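Local coordinates for PmbA-related protein (PDB 1VL4), which belongs to the peptidase U62 (PmbA/TldD) family, may act as a metallopeptidase, and is a putative modulator of DNA gyrase, at residues Glu130-Asp133 with Met134-Ala138; Ala202-Pro205 with Glu206-Asn209. One frame throughout, in Å; residues are numbered along the deposited sequence.

Interaction 1 (Glu130-Asp133 with Met134-Ala138); sequences EKMD and MAKKA
Helix 128-143 packs on the long antiparallel sheet, and here two of its successive turns meet, with Met132 and Lys136 side by side on one flank. Four backbone bonds of the i to i+4 kind join the turns. Lys136 N gives the straightest of them, 2.9 Å from Met132 O at an N-H...O angle of 177°. Lys137 N reaches Asp133 O at 2.9 Å. Met134 N and Ala135 N bind Glu130 O and Lys131 O, respectively, at slightly greater length.

The side chains of Met132 and Lys136 point the same way. Met132 bends at its last torsion (chi3 54°), and this carries the CE methyl to 3.5 Å from Lys136 NZ. The extended lysine starts low over the preceding turn, with CG 3.3 Å from Met132 O. Met134 does likewise on another flank, its CG 3.3 Å from Glu130 O. Ala135 faces the sheet and touches Leu45, Leu47 and Val154. Met132 also packs on Val97 of the second subunit.

The charged ends look mostly elsewhere. Lys131 NZ forms a salt bridge with Asp158 of the sheet, and Asp133 OD2 forms one with Lys129 a turn back. Asp133 OD1 stays 4.6 Å from Lys136 NZ, so any attraction there is through space, not a bonded ion pair. The hydrogen bonds between the two turns are those of the backbone, while the lysine ammonium lies against a methyl of its neighbour in plain van der Waals contact.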
ATOM      1  N   GLU A 130     -28.528  -9.784   3.851  1.00 10.18           N
ATOM      2  CA  GLU A 130     -28.970  -8.614   3.115  1.00 13.67           C
ATOM      3  C   GLU A 130     -27.811  -7.920   2.399  1.00 10.01           C
ATOM      4  O   GLU A 130     -27.978  -7.413   1.302  1.00 10.57           O
ATOM      5  CB  GLU A 130     -29.670  -7.610   4.031  1.00 12.75           C
ATOM      6  CG  GLU A 130     -31.002  -8.145   4.628  1.00 19.36           C
ATOM      7  CD  GLU A 130     -31.620  -7.164   5.670  1.00 23.81           C
ATOM      8  OE1 GLU A 130     -31.027  -6.949   6.748  1.00 20.20           O
ATOM      9  OE2 GLU A 130     -32.700  -6.607   5.403  1.00 39.58           O
ATOM     10  N   LYS A 131     -26.648  -7.889   3.029  1.00  7.43           N
ATOM     11  CA  LYS A 131     -25.467  -7.322   2.369  1.00 10.18           C
ATOM     12  C   LYS A 131     -25.090  -8.171   1.174  1.00 10.58           C
ATOM     13  O   LYS A 131     -24.873  -7.621   0.099  1.00 10.50           O
ATOM     14  CB  LYS A 131     -24.291  -7.210   3.355  1.00  9.98           C
ATOM     15  CG  LYS A 131     -24.620  -6.354   4.550  1.00 14.49           C
ATOM     16  CD  LYS A 131     -23.486  -6.264   5.536  1.00 18.13           C
ATOM     17  CE  LYS A 131     -23.911  -5.736   6.895  1.00 21.07           C
ATOM     18  NZ  LYS A 131     -22.783  -5.051   7.687  1.00 18.61           N
ATOM     19  N   MET A 132     -25.103  -9.517   1.329  1.00  8.59           N
ATOM     20  CA  MET A 132     -24.776 -10.387   0.243  1.00 13.49           C
ATOM     21  C   MET A 132     -25.763 -10.180  -0.875  1.00 12.73           C
ATOM     22  O   MET A 132     -25.373 -10.161  -2.046  1.00 11.59           O
ATOM     23  CB  MET A 132     -24.807 -11.865   0.668  1.00 14.62           C
ATOM     24  CG  MET A 132     -23.707 -12.245   1.609  1.00 21.15           C
ATOM     25  SD  MET A 132     -24.093 -13.828   2.446  1.00 29.78           S
ATOM     26  CE  MET A 132     -24.400 -14.887   1.029  1.00 32.35           C
ATOM     27  N   ASP A 133     -27.039 -10.044  -0.522  1.00 14.86           N
ATOM     28  CA  ASP A 133     -28.104  -9.942  -1.537  1.00 14.05           C
ATOM     29  C   ASP A 133     -27.963  -8.636  -2.351  1.00 11.99           C
ATOM     30  O   ASP A 133     -28.182  -8.644  -3.562  1.00 12.20           O
ATOM     31  CB  ASP A 133     -29.504 -10.074  -0.911  1.00 14.69           C
ATOM     32  CG  ASP A 133     -29.871 -11.533  -0.531  1.00 20.93           C
ATOM     33  OD1 ASP A 133     -29.260 -12.504  -1.030  1.00 27.43           O
ATOM     34  OD2 ASP A 133     -30.796 -11.722   0.287  1.00 31.80           O
ATOM     35  N   MET A 134     -27.538  -7.552  -1.713  1.00 14.29           N
ATOM     36  CA  MET A 134     -27.174  -6.333  -2.440  1.00 15.04           C
ATOM     37  C   MET A 134     -26.081  -6.532  -3.528  1.00 14.81           C
ATOM     38  O   MET A 134     -26.210  -6.045  -4.660  1.00 10.52           O
ATOM     39  CB  MET A 134     -26.756  -5.215  -1.479  1.00 15.54           C
ATOM     40  CG  MET A 134     -27.909  -4.706  -0.650  1.00 16.72           C
ATOM     41  SD  MET A 134     -27.467  -3.381   0.551  1.00 21.45           S
ATOM     42  CE  MET A 134     -27.401  -2.052  -0.555  1.00 18.47           C
ATOM     43  N   ALA A 135     -24.995  -7.195  -3.151  1.00 14.79           N
ATOM     44  CA  ALA A 135     -23.905  -7.503  -4.071  1.00 13.53           C
ATOM     45  C   ALA A 135     -24.361  -8.424  -5.205  1.00 11.72           C
ATOM     46  O   ALA A 135     -24.088  -8.141  -6.374  1.00 10.90           O
ATOM     47  CB  ALA A 135     -22.739  -8.095  -3.292  1.00 16.42           C
ATOM     48  N   LYS A 136     -25.065  -9.509  -4.881  1.00 12.29           N
ATOM     49  CA  LYS A 136     -25.643 -10.405  -5.886  1.00 12.44           C
ATOM     50  C   LYS A 136     -26.631  -9.735  -6.841  1.00 11.06           C
ATOM     51  O   LYS A 136     -26.687 -10.058  -8.031  1.00 11.71           O
ATOM     52  CB  LYS A 136     -26.307 -11.632  -5.229  1.00 14.83           C
ATOM     53  CG  LYS A 136     -25.389 -12.478  -4.374  1.00 18.32           C
ATOM     54  CD  LYS A 136     -26.146 -13.623  -3.720  1.00 21.39           C
ATOM     55  CE  LYS A 136     -25.207 -14.693  -3.139  1.00 29.49           C
ATOM     56  NZ  LYS A 136     -25.861 -15.489  -2.042  1.00 32.26           N
ATOM     57  N   LYS A 137     -27.408  -8.789  -6.340  1.00  8.68           N
ATOM     58  CA  LYS A 137     -28.300  -8.056  -7.165  1.00 10.34           C
ATOM     59  C   LYS A 137     -27.512  -7.143  -8.115  1.00 11.08           C
ATOM     60  O   LYS A 137     -27.865  -7.030  -9.280  1.00 12.65           O
ATOM     61  CB  LYS A 137     -29.256  -7.243  -6.304  1.00 14.67           C
ATOM     62  CG  LYS A 137     -30.339  -6.525  -7.082  1.00 23.04           C
ATOM     63  CD  LYS A 137     -31.381  -7.519  -7.653  1.00 31.14           C
ATOM     64  CE  LYS A 137     -32.158  -6.908  -8.818  1.00 36.13           C
ATOM     65  NZ  LYS A 137     -33.014  -7.915  -9.525  1.00 37.14           N
ATOM     66  N   ALA A 138     -26.435  -6.516  -7.630  1.00 10.72           N
ATOM     67  CA  ALA A 138     -25.607  -5.710  -8.518  1.00 11.75           C
ATOM     68  C   ALA A 138     -24.979  -6.577  -9.642  1.00 12.64           C
ATOM     69  O   ALA A 138     -24.952  -6.173 -10.830  1.00  9.69           O
ATOM     70  CB  ALA A 138     -24.572  -4.982  -7.741  1.00 11.84           C
TER

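Interaction 2 (Ala202-Pro205 with Glu206-Asn209); sequences ARTP and EDLN
Thr204 turns OG1 anti to its own N (chi1 -171°), and Glu206 folds back at chi2 (72°); together these bring the hydroxyl up to the carboxylate. Thr204 OG1 donates to Glu206 OE1 at 2.4 Å, a very short bond whose exact length deserves caution. The two side chains cross at about a right angle. The same OE1 takes a salt bridge from Arg122, which also packs on Thr204 and Pro205. The arginine probably favours the charged form of the carboxylate.

The other branch of Thr204 faces Asp207, with CG2 3.4 Å from OD2. The Ala202 methyl presses on Leu208, CB to CD2 3.5 Å, tighter than usual for two carbons.

Two backbone bonds close the bend. Asp207 N lies 3.1 Å from Thr204 O, and Leu208 N lies 2.9 Å from Pro205 O. Both bonds span three residues, the spacing of a short 3-10 turn. Such a turn here links strand 194-202, outermost of its sheet within this chain, to helix 210-223, where Asn209 is the N-cap and its OD1 accepts from Glu212 N.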
ATOM      1  N   ALA A 202     -22.738   5.940   0.066  1.00 14.59           N
ATOM      2  CA  ALA A 202     -23.949   6.209   0.801  1.00 16.33           C
ATOM      3  C   ALA A 202     -23.726   6.233   2.322  1.00 19.33           C
ATOM      4  O   ALA A 202     -22.883   5.520   2.876  1.00 14.70           O
ATOM      5  CB  ALA A 202     -24.979   5.164   0.467  1.00 21.38           C
ATOM      6  N   ARG A 203     -24.552   7.024   2.988  1.00 19.48           N
ATOM      7  CA  ARG A 203     -24.629   7.079   4.455  1.00 17.15           C
ATOM      8  C   ARG A 203     -25.607   6.017   4.976  1.00 15.33           C
ATOM      9  O   ARG A 203     -25.521   5.535   6.115  1.00 16.09           O
ATOM     10  CB  ARG A 203     -25.081   8.496   4.844  1.00 17.48           C
ATOM     11  CG  ARG A 203     -24.966   8.755   6.305  1.00 24.43           C
ATOM     12  CD  ARG A 203     -23.670   9.278   6.741  1.00 20.17           C
ATOM     13  NE  ARG A 203     -23.130  10.461   6.016  1.00 17.69           N
ATOM     14  CZ  ARG A 203     -21.851  10.809   6.143  1.00 13.36           C
ATOM     15  NH1 ARG A 203     -21.084  10.156   6.992  1.00 11.64           N
ATOM     16  NH2 ARG A 203     -21.334  11.821   5.487  1.00 13.93           N
ATOM     17  N   THR A 204     -26.580   5.637   4.145  1.00 15.95           N
ATOM     18  CA  THR A 204     -27.536   4.616   4.540  1.00 17.10           C
ATOM     19  C   THR A 204     -27.709   3.570   3.402  1.00 14.79           C
ATOM     20  O   THR A 204     -27.489   3.898   2.248  1.00 14.79           O
ATOM     21  CB  THR A 204     -28.883   5.283   4.853  1.00 22.58           C
ATOM     22  OG1 THR A 204     -29.770   4.330   5.452  1.00 38.53           O
ATOM     23  CG2 THR A 204     -29.516   5.770   3.602  1.00 15.56           C
ATOM     24  N   PRO A 205     -28.104   2.332   3.737  1.00 12.78           N
ATOM     25  CA  PRO A 205     -28.255   1.323   2.705  1.00 15.97           C
ATOM     26  C   PRO A 205     -29.311   1.689   1.640  1.00 17.74           C
ATOM     27  O   PRO A 205     -29.193   1.304   0.478  1.00 15.30           O
ATOM     28  CB  PRO A 205     -28.676   0.081   3.478  1.00 15.70           C
ATOM     29  CG  PRO A 205     -28.540   0.393   4.868  1.00 16.15           C
ATOM     30  CD  PRO A 205     -28.319   1.787   5.091  1.00 10.63           C
ATOM     31  N   GLU A 206     -30.292   2.489   2.043  1.00 18.94           N
ATOM     32  CA  GLU A 206     -31.423   2.876   1.207  1.00 19.10           C
ATOM     33  C   GLU A 206     -30.947   3.712   0.091  1.00 21.56           C
ATOM     34  O   GLU A 206     -31.607   3.808  -0.946  1.00 23.69           O
ATOM     35  CB  GLU A 206     -32.411   3.721   2.022  1.00 23.64           C
ATOM     36  CG  GLU A 206     -33.279   2.908   2.927  1.00 24.30           C
ATOM     37  CD  GLU A 206     -32.562   2.341   4.113  1.00 32.47           C
ATOM     38  OE1 GLU A 206     -31.686   3.030   4.716  1.00 26.92           O
ATOM     39  OE2 GLU A 206     -32.907   1.194   4.457  1.00 32.94           O
ATOM     40  N   ASP A 207     -29.795   4.340   0.266  1.00 18.78           N
ATOM     41  CA  ASP A 207     -29.286   5.139  -0.810  1.00 21.61           C
ATOM     42  C   ASP A 207     -28.387   4.437  -1.792  1.00 21.97           C
ATOM     43  O   ASP A 207     -27.823   5.091  -2.675  1.00 21.88           O
ATOM     44  CB  ASP A 207     -28.609   6.337  -0.241  1.00 20.73           C
ATOM     45  CG  ASP A 207     -29.623   7.286   0.430  1.00 34.79           C
ATOM     46  OD1 ASP A 207     -30.907   7.164   0.221  1.00 35.64           O
ATOM     47  OD2 ASP A 207     -29.108   8.116   1.185  1.00 40.47           O
ATOM     48  N   LEU A 208     -28.282   3.122  -1.646  1.00 20.76           N
ATOM     49  CA  LEU A 208     -27.587   2.285  -2.598  1.00 21.34           C
ATOM     50  C   LEU A 208     -28.657   1.628  -3.427  1.00 21.06           C
ATOM     51  O   LEU A 208     -29.598   1.088  -2.891  1.00 17.98           O
ATOM     52  CB  LEU A 208     -26.741   1.198  -1.909  1.00 19.65           C
ATOM     53  CG  LEU A 208     -25.567   1.733  -1.064  1.00 14.29           C
ATOM     54  CD1 LEU A 208     -24.821   0.627  -0.353  1.00 11.43           C
ATOM     55  CD2 LEU A 208     -24.590   2.588  -1.833  1.00 19.49           C
ATOM     56  N   ASN A 209     -28.490   1.676  -4.743  1.00 20.72           N
ATOM     57  CA  ASN A 209     -29.407   0.974  -5.652  1.00 15.56           C
ATOM     58  C   ASN A 209     -28.590  -0.045  -6.424  1.00 12.96           C
ATOM     59  O   ASN A 209     -27.969   0.304  -7.410  1.00 11.93           O
ATOM     60  CB  ASN A 209     -30.041   2.020  -6.582  1.00 15.57           C
ATOM     61  CG  ASN A 209     -31.134   1.451  -7.458  1.00 18.69           C
ATOM     62  OD1 ASN A 209     -31.244   0.243  -7.653  1.00 25.26           O
ATOM     63  ND2 ASN A 209     -31.962   2.339  -7.998  1.00 26.70           N
TER

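Interaction 1 comes first along the chain, on helix 128-143. Interaction 2 follows after strands 148-167, 172-188 and 194-202, in the loop that leads into helix 210-223. Their centres lie about 13 Å apart, on the same side of the chain's centre, and both fall in the range of the PmbA/TldA central domain. They touch directly: the Met134 CE methyl packs 3.6 Å from Leu208 CB and also nears Pro205 O. Met134 and Lys137 further touch Pro210, at the start of helix 210-223. The 3-10 turn thus fits against helix 128-143, joining two helical parts of the domain beside the six-stranded antiparallel sheet.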